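Long-range contacts in K Homology domain-containing protein (Aeropyrum pernix, PDB 1TUA), which is of unknown function but contains two KH domains and probably binds RNA: residues A[7-12]-A[42-47]; A[147-152]-A[168-173]. All coordinates share one frame; numbering follows the deposited sequence.

Contact 1. Residues A[7-12]-A[42-47]; sequences YVKVKP and ENSMVI
Ile-47 forms a low ledge beneath the ring of Tyr-7. The two side chains run side by side. The methyl CG2 of Ile-47 sits under the middle of one ring face as a CH-pi contact, 4.3 Å from the Tyr-7 ring centroid and 11° off its normal. The other branch runs under the same face, below its CD1-CE1 side, with Ile-47 CD1 3.3 Å from Tyr-7 CE1. Met-45 holds CG anti to its backbone N, at the ring edge. The bend at chi2 then lays Met-45 SD over the backbone, 3.6 Å from Val-8 O. Two antiparallel main-chain bonds join Val-8 and Val-46. The shorter is nearly straight, from Val-8 N to Val-46 O at 2.7 Å. The strands belong to a KH domain of type I topology, in which strand 45-50 is the middle one of three. Val-8 and Val-46 turn to the helical side of this sheet. Just past the strand, Val-10 CG2 lies 3.8 Å from Val-46 CG2, the two side chains crossing obliquely, and helices 15-19 and 57-72 touch Val-10. Ser-44 and Met-45 together face Asp-40 in a G1 beta bulge, with Ser-44 in a left-handed conformation (phi 48°). Beyond the strand ends, Ser-44 fits into the bend formed by Val-10 and Pro-12. Its OG lies anti to its backbone N and donates to Val-10 O at 2.7 Å. The hooked chain of Lys-9 reaches the same carbonyl, with NZ 2.8 Å from Val-10 O, and makes a weak bond to Ser-44 O. Ser-44 O also receives Val-10 N, at 3.0 Å.

Contact 2. Residues A[147-152]-A[168-173]; sequences AMAAKQ and RHLERI
Helix 144-158 and the long helix 163-188 run antiparallel here, with the axes of their two short segments 10.2 Å apart. The tight part of the contact centres on Ala-149. Its small methyl leaves room for two branched side chains from the other helix. Ala-149 CB is 3.9 Å from Leu-170 CD1 and also 3.9 Å from Ile-173 CG2. With CG of Leu-170 anti to the backbone N (chi1 -168°) and chi2 near 52°, Leu-170 CD1 comes up to the facing turn, 3.6 Å from Ala-149 O. Leu-170 also packs on Met-126 and Thr-127, so it is wedged between helix 118-127 and helix 144-158. Through Leu-170 the long helix is laid against the outside of the helices of the second KH domain. Ala-150 faces away from helix 163-188 and rests on Ile-123 and on Ile-140 of the sheet. The looser side is polar. Gln-152 reaches across with an extended chain and meets His-169 at about a right angle, its amide plane 86° from the ring. Gln-152 OE1 lies in the ring plane at the edge, 3.0 Å from His-169 CE1. A water bridges the two groups further out. It accepts from Gln-152 NE2 at 3.3 Å and lies 3.0 Å from His-169 NE2. Ile-173 CG1 comes no nearer than 4.1 Å to Gln-152 OE1 and forms the border between the two parts. The amide oxygen facing the C-H edge is consistent with a mild polar attraction, probably stronger if the imidazole is protonated. The apolar part holds by close packing, while the polar side adds a weak direct contact and a water link.

Overall arrangement
Contact 1 and contact 2 lie on opposite sides of the chain's centre, with centres 33 Å apart and no touch between them. Contact 1 holds two strands of the first KH domain. Contact 2 holds the last helix of the second KH domain against the long helix that follows it. The two share no helix or strand. Both are only partly buried: each has buried apolar residues, but contact 1 also includes exposed side chains. Their chemistry follows their elements. The strand pair is joined by direct backbone and side-chain hydrogen bonds, whereas the helix pair meets mainly through side chains and has no direct hydrogen bond between the segments, with a water at its polar margin.

Contact 1. Residues A[7-12]-A[42-47]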
loop_
_atom_site.group_PDB
_atom_site.type_symbol
_atom_site.label_atom_id
_atom_site.label_comp_id
_atom_site.label_asym_id
_atom_site.label_seq_id
_atom_site.Cartn_x
_atom_site.Cartn_y
_atom_site.Cartn_z
ATOM N N TYR A 7 -12.495 -11.599 4.324
ATOM C CA TYR A 7 -13.414 -10.472 4.345
ATOM C C TYR A 7 -12.598 -9.192 4.407
ATOM O O TYR A 7 -11.706 -9.050 5.244
ATOM C CB TYR A 7 -14.325 -10.562 5.570
ATOM C CG TYR A 7 -15.345 -11.664 5.478
ATOM C CD1 TYR A 7 -16.687 -11.376 5.239
ATOM C CD2 TYR A 7 -14.969 -13.001 5.610
ATOM C CE1 TYR A 7 -17.636 -12.392 5.133
ATOM C CE2 TYR A 7 -15.913 -14.029 5.503
ATOM C CZ TYR A 7 -17.244 -13.713 5.264
ATOM O OH TYR A 7 -18.183 -14.713 5.154
ATOM N N VAL A 8 -12.895 -8.262 3.513
ATOM C CA VAL A 8 -12.181 -6.997 3.489
ATOM C C VAL A 8 -13.177 -5.846 3.616
ATOM O O VAL A 8 -14.029 -5.652 2.744
ATOM C CB VAL A 8 -11.392 -6.831 2.169
ATOM C CG1 VAL A 8 -10.618 -5.518 2.181
ATOM C CG2 VAL A 8 -10.458 -8.008 1.977
ATOM N N LYS A 9 -13.077 -5.097 4.711
ATOM C CA LYS A 9 -13.963 -3.960 4.918
ATOM C C LYS A 9 -13.457 -2.849 4.014
ATOM O O LYS A 9 -12.272 -2.529 4.025
ATOM C CB LYS A 9 -13.921 -3.497 6.376
ATOM C CG LYS A 9 -14.848 -2.317 6.680
ATOM C CD LYS A 9 -16.319 -2.690 6.488
ATOM C CE LYS A 9 -17.228 -1.473 6.606
ATOM N NZ LYS A 9 -16.903 -0.447 5.574
ATOM N N VAL A 10 -14.344 -2.267 3.221
ATOM C CA VAL A 10 -13.943 -1.198 2.314
ATOM C C VAL A 10 -14.588 0.127 2.718
ATOM O O VAL A 10 -15.751 0.158 3.117
ATOM C CB VAL A 10 -14.338 -1.546 0.850
ATOM C CG1 VAL A 10 -14.056 -0.372 -0.072
ATOM C CG2 VAL A 10 -13.557 -2.780 0.387
ATOM N N LYS A 11 -13.824 1.215 2.644
ATOM C CA LYS A 11 -14.369 2.527 2.977
ATOM C C LYS A 11 -15.537 2.732 2.018
ATOM O O LYS A 11 -15.391 2.559 0.810
ATOM C CB LYS A 11 -13.314 3.618 2.773
ATOM C CG LYS A 11 -12.092 3.491 3.689
ATOM C CD LYS A 11 -11.130 4.681 3.516
ATOM C CE LYS A 11 -9.811 4.494 4.282
ATOM N NZ LYS A 11 -9.971 4.486 5.767
ATOM N N PRO A 12 -16.717 3.089 2.541
ATOM C CA PRO A 12 -17.888 3.297 1.678
ATOM C C PRO A 12 -17.618 4.157 0.443
ATOM O O PRO A 12 -18.090 3.849 -0.653
ATOM C CB PRO A 12 -18.904 3.937 2.626
ATOM C CG PRO A 12 -18.561 3.318 3.943
ATOM C CD PRO A 12 -17.044 3.374 3.948
ATOM N N GLU A 42 -24.428 -2.824 0.999
ATOM C CA GLU A 42 -25.055 -2.301 2.204
ATOM C C GLU A 42 -24.107 -2.254 3.399
ATOM O O GLU A 42 -24.186 -1.341 4.223
ATOM C CB GLU A 42 -26.295 -3.131 2.532
ATOM C CG GLU A 42 -27.436 -2.890 1.552
ATOM C CD GLU A 42 -28.523 -3.947 1.634
ATOM O OE1 GLU A 42 -28.992 -4.244 2.756
ATOM O OE2 GLU A 42 -28.912 -4.475 0.567
ATOM N N ASN A 43 -23.203 -3.227 3.484
ATOM C CA ASN A 43 -22.244 -3.282 4.581
ATOM C C ASN A 43 -20.850 -2.837 4.134
ATOM O O ASN A 43 -19.923 -2.791 4.940
ATOM C CB ASN A 43 -22.176 -4.702 5.139
ATOM C CG ASN A 43 -23.533 -5.222 5.577
ATOM O OD1 ASN A 43 -23.690 -6.399 5.904
ATOM N ND2 ASN A 43 -24.525 -4.340 5.586
ATOM N N SER A 44 -20.719 -2.502 2.850
ATOM C CA SER A 44 -19.445 -2.070 2.271
ATOM C C SER A 44 -18.346 -3.050 2.690
ATOM O O SER A 44 -17.306 -2.669 3.240
ATOM C CB SER A 44 -19.104 -0.653 2.733
ATOM O OG SER A 44 -18.126 -0.077 1.890
ATOM N N MET A 45 -18.611 -4.321 2.422
ATOM C CA MET A 45 -17.713 -5.410 2.762
ATOM C C MET A 45 -17.509 -6.239 1.498
ATOM O O MET A 45 -18.437 -6.442 0.712
ATOM C CB MET A 45 -18.354 -6.266 3.857
ATOM C CG MET A 45 -17.548 -7.461 4.319
ATOM S SD MET A 45 -16.143 -7.012 5.347
ATOM C CE MET A 45 -16.964 -6.728 6.940
ATOM N N VAL A 46 -16.285 -6.703 1.296
ATOM C CA VAL A 46 -15.965 -7.515 0.136
ATOM C C VAL A 46 -15.479 -8.875 0.638
ATOM O O VAL A 46 -14.801 -8.957 1.661
ATOM C CB VAL A 46 -14.872 -6.811 -0.710
ATOM C CG1 VAL A 46 -14.305 -7.759 -1.759
ATOM C CG2 VAL A 46 -15.475 -5.560 -1.375
ATOM N N ILE A 47 -15.864 -9.944 -0.048
ATOM C CA ILE A 47 -15.428 -11.280 0.341
ATOM C C ILE A 47 -14.637 -11.882 -0.815
ATOM O O ILE A 47 -15.119 -11.934 -1.946
ATOM C CB ILE A 47 -16.622 -12.203 0.661
ATOM C CG1 ILE A 47 -17.527 -11.533 1.695
ATOM C CG2 ILE A 47 -16.110 -13.546 1.182
ATOM C CD1 ILE A 47 -18.787 -12.308 2.002
#

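Contact 2. Residues A[147-152]-A[168-173]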
loop_
_atom_site.group_PDB
_atom_site.type_symbol
_atom_site.label_atom_id
_atom_site.label_comp_id
_atom_site.label_asym_id
_atom_site.label_seq_id
_atom_site.Cartn_x
_atom_site.Cartn_y
_atom_site.Cartn_z
ATOM N N ALA A 147 9.650 -0.851 1.354
ATOM C CA ALA A 147 8.407 -0.377 1.958
ATOM C C ALA A 147 8.658 0.020 3.422
ATOM O O ALA A 147 8.116 1.015 3.909
ATOM C CB ALA A 147 7.329 -1.462 1.877
ATOM N N MET A 148 9.480 -0.758 4.124
ATOM C CA MET A 148 9.775 -0.445 5.516
ATOM C C MET A 148 10.633 0.822 5.611
ATOM O O MET A 148 10.498 1.597 6.564
ATOM C CB MET A 148 10.468 -1.629 6.207
ATOM C CG MET A 148 9.545 -2.844 6.446
ATOM S SD MET A 148 7.955 -2.433 7.269
ATOM C CE MET A 148 8.538 -1.970 8.876
ATOM N N ALA A 149 11.498 1.044 4.621
ATOM C CA ALA A 149 12.335 2.247 4.607
ATOM C C ALA A 149 11.437 3.472 4.432
ATOM O O ALA A 149 11.584 4.476 5.134
ATOM C CB ALA A 149 13.349 2.171 3.472
ATOM N N ALA A 150 10.498 3.382 3.493
ATOM C CA ALA A 150 9.561 4.469 3.227
ATOM C C ALA A 150 8.685 4.742 4.457
ATOM O O ALA A 150 8.406 5.891 4.799
ATOM C CB ALA A 150 8.683 4.110 2.028
ATOM N N LYS A 151 8.249 3.670 5.112
ATOM C CA LYS A 151 7.405 3.782 6.295
ATOM C C LYS A 151 8.117 4.611 7.358
ATOM O O LYS A 151 7.534 5.514 7.963
ATOM C CB LYS A 151 7.103 2.386 6.845
ATOM C CG LYS A 151 6.290 2.356 8.131
ATOM C CD LYS A 151 6.193 0.928 8.660
ATOM C CE LYS A 151 5.358 0.843 9.932
ATOM N NZ LYS A 151 3.895 0.973 9.669
ATOM N N GLN A 152 9.387 4.291 7.578
ATOM C CA GLN A 152 10.186 4.997 8.563
ATOM C C GLN A 152 10.304 6.482 8.199
ATOM O O GLN A 152 10.112 7.350 9.054
ATOM C CB GLN A 152 11.567 4.338 8.657
ATOM C CG GLN A 152 12.519 4.996 9.628
ATOM C CD GLN A 152 13.835 4.250 9.733
ATOM O OE1 GLN A 152 14.380 3.774 8.734
ATOM N NE2 GLN A 152 14.361 4.155 10.946
ATOM N N ARG A 168 18.463 12.371 4.167
ATOM C CA ARG A 168 19.823 11.915 4.425
ATOM C C ARG A 168 19.785 10.519 5.061
ATOM O O ARG A 168 20.567 9.636 4.703
ATOM C CB ARG A 168 20.532 12.894 5.359
ATOM C CG ARG A 168 21.972 13.168 4.976
ATOM C CD ARG A 168 22.702 13.902 6.096
ATOM N NE ARG A 168 22.023 15.135 6.504
ATOM C CZ ARG A 168 21.867 16.202 5.724
ATOM N NH1 ARG A 168 22.340 16.196 4.482
ATOM N NH2 ARG A 168 21.246 17.280 6.193
ATOM N N HIS A 169 18.868 10.324 6.004
ATOM C CA HIS A 169 18.719 9.040 6.680
ATOM C C HIS A 169 18.251 7.955 5.708
ATOM O O HIS A 169 18.797 6.850 5.687
ATOM C CB HIS A 169 17.726 9.176 7.833
ATOM C CG HIS A 169 17.403 7.880 8.506
ATOM N ND1 HIS A 169 16.492 6.981 7.991
ATOM C CD2 HIS A 169 17.889 7.319 9.638
ATOM C CE1 HIS A 169 16.432 5.921 8.778
ATOM N NE2 HIS A 169 17.270 6.101 9.784
ATOM N N LEU A 170 17.242 8.284 4.905
ATOM C CA LEU A 170 16.693 7.360 3.915
ATOM C C LEU A 170 17.786 6.961 2.925
ATOM O O LEU A 170 17.863 5.814 2.492
ATOM C CB LEU A 170 15.532 8.036 3.185
ATOM C CG LEU A 170 14.606 7.199 2.303
ATOM C CD1 LEU A 170 14.071 6.001 3.079
ATOM C CD2 LEU A 170 13.468 8.093 1.815
ATOM N N GLU A 171 18.630 7.930 2.588
ATOM C CA GLU A 171 19.755 7.747 1.674
ATOM C C GLU A 171 20.683 6.653 2.218
ATOM O O GLU A 171 21.113 5.755 1.483
ATOM C CB GLU A 171 20.528 9.064 1.570
ATOM C CG GLU A 171 21.619 9.100 0.527
ATOM C CD GLU A 171 21.137 9.681 -0.777
ATOM O OE1 GLU A 171 20.460 10.729 -0.745
ATOM O OE2 GLU A 171 21.441 9.100 -1.834
ATOM N N ARG A 172 20.990 6.743 3.511
ATOM C CA ARG A 172 21.861 5.772 4.167
ATOM C C ARG A 172 21.220 4.395 4.135
ATOM O O ARG A 172 21.867 3.406 3.791
ATOM C CB ARG A 172 22.114 6.174 5.621
ATOM C CG ARG A 172 22.713 7.556 5.779
ATOM C CD ARG A 172 24.153 7.617 5.293
ATOM N NE ARG A 172 24.629 8.996 5.198
ATOM C CZ ARG A 172 24.598 9.874 6.198
ATOM N NH1 ARG A 172 24.112 9.525 7.386
ATOM N NH2 ARG A 172 25.048 11.108 6.011
ATOM N N ILE A 173 19.945 4.342 4.503
ATOM C CA ILE A 173 19.205 3.089 4.525
ATOM C C ILE A 173 19.121 2.442 3.146
ATOM O O ILE A 173 19.353 1.239 3.005
ATOM C CB ILE A 173 17.761 3.304 5.054
ATOM C CG1 ILE A 173 17.801 3.795 6.505
ATOM C CG2 ILE A 173 16.964 2.014 4.940
ATOM C CD1 ILE A 173 18.477 2.846 7.463
HETATM O O HOH W 1 17.487 3.200 10.649
#